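Local structure of 378aa long hypothetical citrate synthase (Sulfolobus tokodaii, 1VGM) at residues P110-A115 and Y204-A209; T116-A121 and Y350-H355; K241-K246 and D302-K307; S252-F257 and E294-L299. The protein is a largely helical, two-subunit member of the citrate synthase family whose precise role remains hypothetical. One frame throughout, in Å; residues are numbered along the deposited sequence.

Contact 1 (P110-A115 and Y204-A209); sequences PKWNRA and YSCIVA
With chi1 at -77°, the side chain of Tyr204 has CG anti to the carbonyl carbon, and this swings the ring back along its helix until the CD1-CE1 edge meets the pyrrolidine of Pro110. The closest approach there is Pro110 CD to Tyr204 CD1, 3.6 Å, and CG of the same proline follows at 3.7 Å from Tyr204 CD1. Pro110 CD lies at the ring edge, near the ring plane, so the proline does not stack on a face, and the two side chains cross at about a right angle. Segment 110-115 lies in the loop between helices 93-108 and 117-139. It passes over the start of helix 203-214, in the mainly helical body typical of the citrate synthase fold. The second touch belongs to Trp112, whose CZ2 comes to 4.1 Å from Cys206 SG; the sulfur sits at the indole edge, near its plane, a loose van der Waals approach without any hydrogen bond. The indole is tied elsewhere, its NE1 donating to the carbonyl O of Ser201. Farther along, Asn113 OD1 accepts from Ala115 N at 2.8 Å, an Asx turn just ahead of helix 117-139. Elsewhere on helix 203-214, Val208 packs on Val208 of the second subunit.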
loop_
_atom_site.group_PDB
_atom_site.type_symbol
_atom_site.label_atom_id
_atom_site.label_comp_id
_atom_site.label_asym_id
_atom_site.label_seq_id
_atom_site.Cartn_x
_atom_site.Cartn_y
_atom_site.Cartn_z
ATOM N N PRO A 110 0.811 -9.957 12.672
ATOM C CA PRO A 110 0.079 -9.705 13.919
ATOM C C PRO A 110 -1.424 -9.548 13.708
ATOM O O PRO A 110 -1.865 -8.950 12.725
ATOM C CB PRO A 110 0.715 -8.427 14.449
ATOM C CG PRO A 110 1.108 -7.686 13.198
ATOM C CD PRO A 110 1.560 -8.770 12.225
ATOM N N LYS A 111 -2.202 -10.086 14.643
ATOM C CA LYS A 111 -3.639 -9.851 14.682
ATOM C C LYS A 111 -3.940 -8.513 15.338
ATOM O O LYS A 111 -3.238 -8.092 16.262
ATOM C CB LYS A 111 -4.337 -10.959 15.472
ATOM C CG LYS A 111 -4.311 -12.323 14.806
ATOM C CD LYS A 111 -5.033 -13.338 15.680
ATOM C CE LYS A 111 -4.801 -14.766 15.214
ATOM N NZ LYS A 111 -5.541 -15.718 16.091
ATOM N N TRP A 112 -4.991 -7.852 14.868
ATOM C CA TRP A 112 -5.539 -6.710 15.583
ATOM C C TRP A 112 -6.215 -7.151 16.881
ATOM O O TRP A 112 -6.966 -8.132 16.910
ATOM C CB TRP A 112 -6.551 -5.974 14.709
ATOM C CG TRP A 112 -5.943 -5.271 13.522
ATOM C CD1 TRP A 112 -5.763 -5.782 12.269
ATOM C CD2 TRP A 112 -5.481 -3.911 13.475
ATOM N NE1 TRP A 112 -5.222 -4.820 11.438
ATOM C CE2 TRP A 112 -5.042 -3.663 12.154
ATOM C CE3 TRP A 112 -5.426 -2.871 14.415
ATOM C CZ2 TRP A 112 -4.558 -2.411 11.748
ATOM C CZ3 TRP A 112 -4.940 -1.624 14.009
ATOM C CH2 TRP A 112 -4.516 -1.408 12.685
ATOM N N ASN A 113 -5.954 -6.408 17.950
ATOM C CA ASN A 113 -6.441 -6.761 19.283
ATOM C C ASN A 113 -6.284 -5.524 20.155
ATOM O O ASN A 113 -5.171 -5.056 20.380
ATOM C CB ASN A 113 -5.602 -7.910 19.860
ATOM C CG ASN A 113 -6.112 -8.387 21.198
ATOM O OD1 ASN A 113 -6.457 -7.582 22.067
ATOM N ND2 ASN A 113 -6.162 -9.703 21.379
ATOM N N ARG A 114 -7.390 -4.977 20.636
ATOM C CA ARG A 114 -7.312 -3.697 21.317
ATOM C C ARG A 114 -6.552 -3.801 22.641
ATOM O O ARG A 114 -6.147 -2.787 23.214
ATOM C CB ARG A 114 -8.716 -3.132 21.548
ATOM C CG ARG A 114 -9.639 -4.027 22.343
ATOM C CD ARG A 114 -11.059 -3.470 22.335
ATOM N NE ARG A 114 -11.146 -2.171 22.995
ATOM C CZ ARG A 114 -10.873 -1.961 24.280
ATOM N NH1 ARG A 114 -11.005 -0.745 24.797
ATOM N NH2 ARG A 114 -10.467 -2.962 25.052
ATOM N N ALA A 115 -6.336 -5.022 23.118
ATOM C CA ALA A 115 -5.502 -5.217 24.302
ATOM C C ALA A 115 -4.008 -5.150 23.985
ATOM O O ALA A 115 -3.200 -4.957 24.888
ATOM C CB ALA A 115 -5.830 -6.555 24.973
ATOM N N TYR A 204 1.704 -4.260 9.945
ATOM C CA TYR A 204 2.925 -4.112 9.156
ATOM C C TYR A 204 2.610 -3.856 7.684
ATOM O O TYR A 204 3.261 -3.040 7.038
ATOM C CB TYR A 204 3.797 -5.363 9.275
ATOM C CG TYR A 204 4.544 -5.458 10.578
ATOM C CD1 TYR A 204 4.116 -6.323 11.582
ATOM C CD2 TYR A 204 5.681 -4.684 10.810
ATOM C CE1 TYR A 204 4.801 -6.417 12.791
ATOM C CE2 TYR A 204 6.375 -4.771 12.019
ATOM C CZ TYR A 204 5.928 -5.638 13.002
ATOM O OH TYR A 204 6.608 -5.730 14.193
ATOM N N SER A 205 1.614 -4.560 7.160
ATOM C CA SER A 205 1.176 -4.340 5.788
ATOM C C SER A 205 0.490 -2.978 5.609
ATOM O O SER A 205 0.510 -2.419 4.518
ATOM C CB SER A 205 0.230 -5.461 5.353
ATOM O OG SER A 205 0.877 -6.724 5.420
ATOM N N CYS A 206 -0.107 -2.440 6.669
ATOM C CA CYS A 206 -0.660 -1.088 6.596
ATOM C C CYS A 206 0.453 -0.065 6.443
ATOM O O CYS A 206 0.296 0.943 5.754
ATOM C CB CYS A 206 -1.475 -0.758 7.846
ATOM S SG CYS A 206 -2.962 -1.750 8.019
ATOM N N ILE A 207 1.586 -0.334 7.084
ATOM C CA ILE A 207 2.763 0.486 6.878
ATOM C C ILE A 207 3.373 0.247 5.504
ATOM O O ILE A 207 3.809 1.187 4.840
ATOM C CB ILE A 207 3.825 0.221 7.968
ATOM C CG1 ILE A 207 3.247 0.555 9.347
ATOM C CG2 ILE A 207 5.037 1.101 7.734
ATOM C CD1 ILE A 207 2.565 1.917 9.406
ATOM N N VAL A 208 3.397 -1.008 5.065
ATOM C CA VAL A 208 3.763 -1.294 3.675
ATOM C C VAL A 208 3.031 -0.349 2.714
ATOM O O VAL A 208 3.647 0.294 1.858
ATOM C CB VAL A 208 3.420 -2.752 3.287
ATOM C CG1 VAL A 208 3.539 -2.927 1.780
ATOM C CG2 VAL A 208 4.356 -3.717 4.000
ATOM N N ALA A 209 1.714 -0.269 2.860
ATOM C CA ALA A 209 0.891 0.537 1.963
ATOM C C ALA A 209 1.310 2.007 2.007
ATOM O O ALA A 209 1.524 2.630 0.963
ATOM C CB ALA A 209 -0.581 0.395 2.349
#

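Contact 2 (T116-A121 and Y350-H355); sequences TNKELA and YVEEQH
The amide of Asn117 and the carboxylate of Glu352 meet at their edges, their planes only 29° apart, and one hydrogen bond joins them. Asn117 ND2 donates to Glu352 OE2 at 2.9 Å with an N-H...O angle of 157°; the acceptor stays close to the amide plane, and the oxygen offers its anti lone pair, the one turned away from OE1. Asn117 CB also lies 3.5 Å from Glu352 OE2. The two side chains come from opposite directions, Glu352 reaching across with its chain extended beyond CG (chi2 -172°). The bond thereby links the first turn of helix 117-139 to the last turn of helix 331-353, two helices of the citrate synthase fold far apart in sequence. A water 2.7 Å from Glu352 OE2 can donate to it, though it has other acceptors in reach, and that water takes a bond from Lys118 NZ, also 2.7 Å long. Directly, Lys118 NZ lies 4.3 Å from Glu352 OE1, too far for a salt bridge, yet its positive charge would be expected to steady the carboxylate as an anion. The other end of the amide is held as well: Asn117 OD1 accepts from the backbone N of Asn113, a second bond that should fix the amide's rotation.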
loop_
_atom_site.group_PDB
_atom_site.type_symbol
_atom_site.label_atom_id
_atom_site.label_comp_id
_atom_site.label_asym_id
_atom_site.label_seq_id
_atom_site.Cartn_x
_atom_site.Cartn_y
_atom_site.Cartn_z
ATOM N N THR A 116 -3.629 -5.309 22.719
ATOM C CA THR A 116 -2.202 -5.316 22.386
ATOM C C THR A 116 -1.787 -4.356 21.270
ATOM O O THR A 116 -0.597 -4.239 20.961
ATOM C CB THR A 116 -1.708 -6.736 21.996
ATOM O OG1 THR A 116 -2.472 -7.225 20.891
ATOM C CG2 THR A 116 -1.853 -7.695 23.156
ATOM N N ASN A 117 -2.750 -3.676 20.658
ATOM C CA ASN A 117 -2.444 -2.876 19.473
ATOM C C ASN A 117 -1.381 -1.818 19.770
ATOM O O ASN A 117 -0.496 -1.588 18.952
ATOM C CB ASN A 117 -3.707 -2.198 18.939
ATOM C CG ASN A 117 -4.591 -3.149 18.137
ATOM O OD1 ASN A 117 -4.139 -4.193 17.680
ATOM N ND2 ASN A 117 -5.857 -2.784 17.965
ATOM N N LYS A 118 -1.471 -1.179 20.935
ATOM C CA LYS A 118 -0.600 -0.050 21.261
ATOM C C LYS A 118 0.817 -0.533 21.530
ATOM O O LYS A 118 1.791 0.095 21.111
ATOM C CB LYS A 118 -1.116 0.695 22.501
ATOM C CG LYS A 118 -2.297 1.616 22.232
ATOM C CD LYS A 118 -2.792 2.286 23.505
ATOM C CE LYS A 118 -3.861 1.452 24.191
ATOM N NZ LYS A 118 -5.182 1.585 23.516
ATOM N N GLU A 119 0.931 -1.646 22.242
ATOM C CA GLU A 119 2.230 -2.229 22.503
ATOM C C GLU A 119 2.864 -2.725 21.196
ATOM O O GLU A 119 4.076 -2.608 21.003
ATOM C CB GLU A 119 2.091 -3.373 23.509
ATOM C CG GLU A 119 1.652 -2.923 24.907
ATOM C CD GLU A 119 0.214 -2.397 24.957
ATOM O OE1 GLU A 119 -0.652 -2.939 24.224
ATOM O OE2 GLU A 119 -0.045 -1.443 25.737
ATOM N N LEU A 120 2.043 -3.261 20.296
ATOM C CA LEU A 120 2.528 -3.683 18.981
ATOM C C LEU A 120 3.032 -2.496 18.161
ATOM O O LEU A 120 4.042 -2.605 17.479
ATOM C CB LEU A 120 1.422 -4.415 18.198
ATOM C CG LEU A 120 1.733 -4.712 16.723
ATOM C CD1 LEU A 120 2.909 -5.675 16.641
ATOM C CD2 LEU A 120 0.514 -5.305 16.028
ATOM N N ALA A 121 2.332 -1.366 18.237
ATOM C CA ALA A 121 2.803 -0.120 17.627
ATOM C C ALA A 121 4.212 0.284 18.076
ATOM O O ALA A 121 5.037 0.690 17.259
ATOM C CB ALA A 121 1.817 1.013 17.929
ATOM N N TYR A 350 -8.624 4.455 13.589
ATOM C CA TYR A 350 -9.577 4.006 12.583
ATOM C C TYR A 350 -10.154 2.639 12.936
ATOM O O TYR A 350 -11.373 2.459 12.954
ATOM C CB TYR A 350 -8.927 3.928 11.201
ATOM C CG TYR A 350 -9.949 3.807 10.089
ATOM C CD1 TYR A 350 -10.691 4.914 9.680
ATOM C CD2 TYR A 350 -10.188 2.586 9.456
ATOM C CE1 TYR A 350 -11.647 4.816 8.665
ATOM C CE2 TYR A 350 -11.147 2.476 8.437
ATOM C CZ TYR A 350 -11.871 3.599 8.050
ATOM O OH TYR A 350 -12.828 3.514 7.062
ATOM N N VAL A 351 -9.277 1.676 13.207
ATOM C CA VAL A 351 -9.730 0.309 13.415
ATOM C C VAL A 351 -10.512 0.202 14.722
ATOM O O VAL A 351 -11.583 -0.396 14.756
ATOM C CB VAL A 351 -8.551 -0.694 13.433
ATOM C CG1 VAL A 351 -9.050 -2.082 13.807
ATOM C CG2 VAL A 351 -7.897 -0.738 12.075
ATOM N N GLU A 352 -10.000 0.796 15.796
ATOM C CA GLU A 352 -10.655 0.631 17.098
ATOM C C GLU A 352 -11.913 1.471 17.284
ATOM O O GLU A 352 -12.838 1.057 18.001
ATOM C CB GLU A 352 -9.681 0.924 18.228
ATOM C CG GLU A 352 -8.504 -0.030 18.251
ATOM C CD GLU A 352 -7.648 0.155 19.481
ATOM O OE1 GLU A 352 -7.871 1.145 20.203
ATOM O OE2 GLU A 352 -6.758 -0.688 19.723
ATOM N N GLU A 353 -11.967 2.629 16.636
ATOM C CA GLU A 353 -13.034 3.583 16.936
ATOM C C GLU A 353 -13.918 4.019 15.766
ATOM O O GLU A 353 -15.005 4.572 15.988
ATOM C CB GLU A 353 -12.442 4.824 17.592
ATOM C CG GLU A 353 -11.809 4.596 18.966
ATOM C CD GLU A 353 -11.188 5.871 19.545
ATOM O OE1 GLU A 353 -11.915 6.879 19.676
ATOM O OE2 GLU A 353 -9.978 5.869 19.870
ATOM N N GLN A 354 -13.469 3.807 14.530
ATOM C CA GLN A 354 -14.192 4.342 13.382
ATOM C C GLN A 354 -14.299 3.386 12.197
ATOM O O GLN A 354 -14.420 3.839 11.056
ATOM C CB GLN A 354 -13.528 5.618 12.879
ATOM C CG GLN A 354 -13.304 6.690 13.909
ATOM C CD GLN A 354 -12.553 7.873 13.337
ATOM O OE1 GLN A 354 -13.063 8.588 12.471
ATOM N NE2 GLN A 354 -11.329 8.086 13.816
ATOM N N HIS A 355 -14.242 2.083 12.439
ATOM C CA HIS A 355 -13.929 1.183 11.345
ATOM C C HIS A 355 -15.071 1.037 10.365
ATOM O O HIS A 355 -16.226 0.870 10.750
ATOM C CB HIS A 355 -13.546 -0.208 11.827
ATOM C CG HIS A 355 -13.272 -1.152 10.698
ATOM N ND1 HIS A 355 -14.246 -1.964 10.159
ATOM C CD2 HIS A 355 -12.172 -1.319 9.927
ATOM C CE1 HIS A 355 -13.760 -2.588 9.101
ATOM N NE2 HIS A 355 -12.504 -2.214 8.937
HETATM O O HOH W 1 -5.226 -0.547 21.917
#

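Contact 3 (K241-K246 and D302-K307); sequences KWFEEK and DTFGSK
Phe243 presents the end of its ring to Thr303, with CE1 3.4 Å from Thr303 OG1 and CZ 3.5 Å from the same Thr303 oxygen. The hydroxyl lies at the ring edge, near its plane, where it faces C-H groups instead of the pi cloud. On the neighbouring residue, Phe304 CE1 stands 4.4 Å from Phe243 CZ, a loose, oblique approach. This small patch joins helix 239-249 to the C-terminal part of helix 284-304, about 27 Å from the centre of the chain (centre to centre) in the helical citrate synthase fold. Around it, a second shell surrounds the groups. Thr303 OG1 is bonded to the carbonyl O of Leu299, one turn back, which should hold the hydroxyl's orientation beside the ring. Thr303 CG2 lies 3.5 Å above the plane of the Phe304 ring, over its centre, and Arg253 makes a cation-pi contact with that ring. Phe243 also packs on Leu254 and Leu299.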
loop_
_atom_site.group_PDB
_atom_site.type_symbol
_atom_site.label_atom_id
_atom_site.label_comp_id
_atom_site.label_asym_id
_atom_site.label_seq_id
_atom_site.Cartn_x
_atom_site.Cartn_y
_atom_site.Cartn_z
ATOM N N LYS A 241 22.434 35.432 -7.296
ATOM C CA LYS A 241 22.455 35.077 -8.709
ATOM C C LYS A 241 21.505 33.909 -9.004
ATOM O O LYS A 241 20.717 33.965 -9.952
ATOM C CB LYS A 241 23.883 34.719 -9.119
ATOM C CG LYS A 241 24.032 34.188 -10.535
ATOM C CD LYS A 241 25.477 33.789 -10.815
ATOM C CE LYS A 241 25.738 33.619 -12.305
ATOM N NZ LYS A 241 27.202 33.674 -12.616
ATOM N N TRP A 242 21.588 32.857 -8.189
ATOM C CA TRP A 242 20.802 31.637 -8.388
ATOM C C TRP A 242 19.305 31.921 -8.273
ATOM O O TRP A 242 18.508 31.489 -9.103
ATOM C CB TRP A 242 21.205 30.584 -7.347
ATOM C CG TRP A 242 20.493 29.276 -7.481
ATOM C CD1 TRP A 242 20.917 28.180 -8.177
ATOM C CD2 TRP A 242 19.243 28.910 -6.875
ATOM N NE1 TRP A 242 20.009 27.153 -8.039
ATOM C CE2 TRP A 242 18.973 27.575 -7.247
ATOM C CE3 TRP A 242 18.336 29.574 -6.040
ATOM C CZ2 TRP A 242 17.832 26.888 -6.812
ATOM C CZ3 TRP A 242 17.197 28.889 -5.605
ATOM C CH2 TRP A 242 16.960 27.560 -5.995
ATOM N N PHE A 243 18.934 32.654 -7.231
ATOM C CA PHE A 243 17.537 32.987 -6.983
ATOM C C PHE A 243 16.921 33.743 -8.156
ATOM O O PHE A 243 15.811 33.428 -8.590
ATOM C CB PHE A 243 17.429 33.830 -5.707
ATOM C CG PHE A 243 16.027 34.019 -5.223
ATOM C CD1 PHE A 243 15.249 35.070 -5.697
ATOM C CD2 PHE A 243 15.482 33.157 -4.277
ATOM C CE1 PHE A 243 13.941 35.250 -5.240
ATOM C CE2 PHE A 243 14.174 33.328 -3.815
ATOM C CZ PHE A 243 13.407 34.376 -4.291
ATOM N N GLU A 244 17.630 34.750 -8.659
ATOM C CA GLU A 244 17.101 35.564 -9.751
ATOM C C GLU A 244 16.961 34.704 -11.010
ATOM O O GLU A 244 15.972 34.799 -11.735
ATOM C CB GLU A 244 18.023 36.761 -10.028
ATOM C CG GLU A 244 17.625 37.596 -11.254
ATOM C CD GLU A 244 16.337 38.388 -11.051
ATOM O OE1 GLU A 244 15.725 38.818 -12.060
ATOM O OE2 GLU A 244 15.940 38.589 -9.887
ATOM N N GLU A 245 17.951 33.854 -11.252
ATOM C CA GLU A 245 17.983 33.044 -12.463
ATOM C C GLU A 245 16.917 31.950 -12.444
ATOM O O GLU A 245 16.109 31.840 -13.367
ATOM C CB GLU A 245 19.368 32.418 -12.635
ATOM C CG GLU A 245 19.513 31.550 -13.874
ATOM C CD GLU A 245 20.856 30.847 -13.934
ATOM O OE1 GLU A 245 20.908 29.702 -14.430
ATOM O OE2 GLU A 245 21.863 31.431 -13.491
ATOM N N LYS A 246 16.915 31.136 -11.396
ATOM C CA LYS A 246 16.049 29.963 -11.366
ATOM C C LYS A 246 14.623 30.316 -10.973
ATOM O O LYS A 246 13.668 29.792 -11.549
ATOM C CB LYS A 246 16.608 28.923 -10.397
ATOM C CG LYS A 246 17.913 28.301 -10.859
ATOM C CD LYS A 246 17.725 27.520 -12.154
ATOM C CE LYS A 246 18.752 26.398 -12.300
ATOM N NZ LYS A 246 20.074 26.883 -12.791
ATOM N N ASP A 302 10.907 37.966 1.027
ATOM C CA ASP A 302 10.727 39.232 0.304
ATOM C C ASP A 302 9.860 39.047 -0.941
ATOM O O ASP A 302 9.055 39.910 -1.287
ATOM C CB ASP A 302 12.079 39.813 -0.128
ATOM C CG ASP A 302 12.929 40.260 1.042
ATOM O OD1 ASP A 302 12.389 40.406 2.157
ATOM O OD2 ASP A 302 14.145 40.471 0.842
ATOM N N THR A 303 10.032 37.922 -1.621
ATOM C CA THR A 303 9.348 37.703 -2.894
ATOM C C THR A 303 7.920 37.204 -2.676
ATOM O O THR A 303 6.987 37.658 -3.342
ATOM C CB THR A 303 10.109 36.687 -3.765
ATOM O OG1 THR A 303 11.364 37.245 -4.157
ATOM C CG2 THR A 303 9.322 36.355 -5.013
ATOM N N PHE A 304 7.755 36.274 -1.738
ATOM C CA PHE A 304 6.534 35.479 -1.654
ATOM C C PHE A 304 5.741 35.712 -0.373
ATOM O O PHE A 304 4.589 35.293 -0.267
ATOM C CB PHE A 304 6.867 33.993 -1.764
ATOM C CG PHE A 304 7.483 33.603 -3.074
ATOM C CD1 PHE A 304 8.775 33.099 -3.119
ATOM C CD2 PHE A 304 6.765 33.719 -4.262
ATOM C CE1 PHE A 304 9.345 32.695 -4.317
ATOM C CE2 PHE A 304 7.327 33.315 -5.475
ATOM C CZ PHE A 304 8.622 32.808 -5.501
ATOM N N GLY A 305 6.356 36.373 0.599
ATOM C CA GLY A 305 5.682 36.591 1.867
ATOM C C GLY A 305 4.314 37.214 1.673
ATOM O O GLY A 305 3.350 36.845 2.341
ATOM N N SER A 306 4.232 38.160 0.745
ATOM C CA SER A 306 3.021 38.940 0.548
ATOM C C SER A 306 1.906 38.082 -0.046
ATOM O O SER A 306 0.730 38.446 0.018
ATOM C CB SER A 306 3.305 40.135 -0.372
ATOM O OG SER A 306 3.220 39.763 -1.736
ATOM N N LYS A 307 2.273 36.948 -0.628
ATOM C CA LYS A 307 1.282 35.950 -1.019
ATOM C C LYS A 307 1.150 34.852 0.033
ATOM O O LYS A 307 0.693 33.750 -0.267
ATOM C CB LYS A 307 1.657 35.328 -2.367
ATOM C CG LYS A 307 1.227 36.148 -3.575
ATOM C CD LYS A 307 1.901 37.512 -3.595
ATOM C CE LYS A 307 1.665 38.227 -4.919
ATOM N NZ LYS A 307 2.164 37.429 -6.080
#

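Contact 4 (S252-F257 and E294-L299); sequences SRLMGF and ERIEKL
Leu254 and Phe257, the first and last residues of a type II beta turn, both reach helix 284-304. From Leu254 CB the chain runs to CG, which chi1 of 180° places anti to the backbone nitrogen, and then forks. CD1 goes to the helix and touches Ile296 CG2 at 3.7 Å, two methyls meeting as the side chains cross obliquely. CD2 turns instead to its turn partner and sits 3.4 Å above the plane of the Phe257 ring, offset toward the rim. Phe257 is thus packed on one face by the leucine while its far end points at the helix backbone: CZ is 3.6 Å from Glu297 O, which lies at the ring edge near the ring plane, and 4.0 Å from Glu297 CA. Within the turn, Gly256 takes phi 97°, a backbone conformation suited to the third position of a type II turn; the closing bond, Phe257 N to Leu254 O, is weak at 3.3 Å. Phe315 of helix 314-323 adds an edge-to-face contact to the Phe257 ring. Although Glu297 contributes CG at 4.4 Å from Phe257 CZ, its carboxylate is engaged elsewhere, OE1 meeting Lys273 in a salt bridge and Tyr316 in a hydrogen bond. With no hydrogen bond between the loop and this helix segment, the join rests on buried van der Waals packing, to which the aromatic C-H edge facing a carbonyl oxygen may add a slight electrostatic attraction.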
loop_
_atom_site.group_PDB
_atom_site.type_symbol
_atom_site.label_atom_id
_atom_site.label_comp_id
_atom_site.label_asym_id
_atom_site.label_seq_id
_atom_site.Cartn_x
_atom_site.Cartn_y
_atom_site.Cartn_z
ATOM N N SER A 252 10.722 28.985 -11.812
ATOM C CA SER A 252 10.727 27.688 -11.147
ATOM C C SER A 252 10.229 27.826 -9.698
ATOM O O SER A 252 10.282 28.913 -9.119
ATOM C CB SER A 252 12.150 27.116 -11.183
ATOM O OG SER A 252 12.245 25.880 -10.501
ATOM N N ARG A 253 9.736 26.733 -9.117
ATOM C CA ARG A 253 9.242 26.781 -7.741
ATOM C C ARG A 253 10.404 26.730 -6.753
ATOM O O ARG A 253 11.342 25.953 -6.921
ATOM C CB ARG A 253 8.276 25.621 -7.467
ATOM C CG ARG A 253 7.147 25.966 -6.486
ATOM C CD ARG A 253 7.650 26.111 -5.045
ATOM N NE ARG A 253 6.780 26.953 -4.224
ATOM C CZ ARG A 253 6.741 28.283 -4.287
ATOM N NH1 ARG A 253 7.502 28.941 -5.159
ATOM N NH2 ARG A 253 5.939 28.960 -3.476
ATOM N N LEU A 254 10.339 27.580 -5.734
ATOM C CA LEU A 254 11.283 27.530 -4.627
ATOM C C LEU A 254 10.893 26.396 -3.680
ATOM O O LEU A 254 9.875 26.480 -2.991
ATOM C CB LEU A 254 11.284 28.872 -3.878
ATOM C CG LEU A 254 12.215 29.009 -2.664
ATOM C CD1 LEU A 254 13.673 28.738 -3.066
ATOM C CD2 LEU A 254 12.071 30.412 -2.074
ATOM N N MET A 255 11.700 25.337 -3.663
ATOM C CA MET A 255 11.394 24.132 -2.893
ATOM C C MET A 255 11.610 24.395 -1.405
ATOM O O MET A 255 12.629 24.958 -1.014
ATOM C CB MET A 255 12.298 22.986 -3.346
ATOM C CG MET A 255 11.590 21.852 -4.052
ATOM S SD MET A 255 10.588 22.380 -5.456
ATOM C CE MET A 255 8.961 22.316 -4.754
ATOM N N GLY A 256 10.654 23.985 -0.578
ATOM C CA GLY A 256 10.756 24.256 0.843
ATOM C C GLY A 256 9.971 25.489 1.252
ATOM O O GLY A 256 9.908 25.833 2.438
ATOM N N PHE A 257 9.374 26.160 0.270
ATOM C CA PHE A 257 8.461 27.269 0.537
ATOM C C PHE A 257 7.038 26.868 0.167
ATOM O O PHE A 257 6.831 26.080 -0.753
ATOM C CB PHE A 257 8.870 28.502 -0.275
ATOM C CG PHE A 257 9.715 29.486 0.490
ATOM C CD1 PHE A 257 10.985 29.141 0.934
ATOM C CD2 PHE A 257 9.236 30.761 0.766
ATOM C CE1 PHE A 257 11.769 30.060 1.640
ATOM C CE2 PHE A 257 10.009 31.681 1.467
ATOM C CZ PHE A 257 11.278 31.327 1.906
ATOM N N GLU A 294 19.794 30.516 4.689
ATOM C CA GLU A 294 19.373 31.790 5.287
ATOM C C GLU A 294 19.111 32.866 4.247
ATOM O O GLU A 294 18.116 33.586 4.320
ATOM C CB GLU A 294 20.450 32.333 6.223
ATOM C CG GLU A 294 20.582 31.646 7.555
ATOM C CD GLU A 294 21.490 32.426 8.482
ATOM O OE1 GLU A 294 20.968 33.147 9.354
ATOM O OE2 GLU A 294 22.726 32.327 8.331
ATOM N N ARG A 295 20.034 33.001 3.302
ATOM C CA ARG A 295 19.935 34.062 2.314
ATOM C C ARG A 295 18.767 33.767 1.397
ATOM O O ARG A 295 18.015 34.661 1.029
ATOM C CB ARG A 295 21.226 34.165 1.492
ATOM C CG ARG A 295 21.197 35.244 0.403
ATOM C CD ARG A 295 20.900 36.625 0.991
ATOM N NE ARG A 295 20.929 37.683 -0.018
ATOM C CZ ARG A 295 20.590 38.950 0.208
ATOM N NH1 ARG A 295 20.208 39.336 1.422
ATOM N NH2 ARG A 295 20.627 39.837 -0.780
ATOM N N ILE A 296 18.620 32.504 1.027
ATOM C CA ILE A 296 17.515 32.104 0.167
ATOM C C ILE A 296 16.187 32.335 0.883
ATOM O O ILE A 296 15.199 32.743 0.267
ATOM C CB ILE A 296 17.622 30.612 -0.229
ATOM C CG1 ILE A 296 18.864 30.384 -1.101
ATOM C CG2 ILE A 296 16.354 30.181 -0.961
ATOM C CD1 ILE A 296 18.865 31.196 -2.383
ATOM N N GLU A 297 16.166 32.075 2.186
ATOM C CA GLU A 297 14.960 32.297 2.972
ATOM C C GLU A 297 14.563 33.773 2.928
ATOM O O GLU A 297 13.394 34.096 2.735
ATOM C CB GLU A 297 15.165 31.865 4.426
ATOM C CG GLU A 297 13.935 32.096 5.299
ATOM C CD GLU A 297 14.246 32.051 6.776
ATOM O OE1 GLU A 297 15.263 31.433 7.148
ATOM O OE2 GLU A 297 13.474 32.628 7.567
ATOM N N LYS A 298 15.540 34.661 3.102
ATOM C CA LYS A 298 15.285 36.101 3.027
ATOM C C LYS A 298 14.732 36.540 1.664
ATOM O O LYS A 298 13.699 37.206 1.592
ATOM C CB LYS A 298 16.564 36.883 3.338
ATOM C CG LYS A 298 16.351 38.382 3.506
ATOM C CD LYS A 298 15.312 38.681 4.587
ATOM C CE LYS A 298 15.719 38.126 5.955
ATOM N NZ LYS A 298 16.336 39.167 6.839
ATOM N N LEU A 299 15.414 36.167 0.586
ATOM C CA LEU A 299 14.928 36.487 -0.752
ATOM C C LEU A 299 13.545 35.883 -0.956
ATOM O O LEU A 299 12.645 36.535 -1.496
ATOM C CB LEU A 299 15.898 35.954 -1.808
ATOM C CG LEU A 299 17.321 36.503 -1.655
ATOM C CD1 LEU A 299 18.271 35.750 -2.583
ATOM C CD2 LEU A 299 17.328 38.005 -1.955
#

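In the fold
The four contacts form two groups on opposite sides of the chain's centre. Contacts 1 and 2, with centres 8 Å apart, touch through Trp112 and Val351 and through Pro110 and Leu120, and their segments alternate along the chain. Contacts 3 and 4, 7 Å apart between centres, share helix 284-304, and a probable backbone hydrogen bond joins Lys246 O to Ser252 N. Between the groups the centres lie 40 to 45 Å apart. Contact 4 is buried, whereas the others are partly buried. Only contact 2 has a direct hydrogen bond across its segments, alongside a bridging water and a charged pair beyond salt-bridge range; contacts 1, 3 and 4 rely on packing, largely at aromatic edges, with an aliphatic methyl pair added in contact 4.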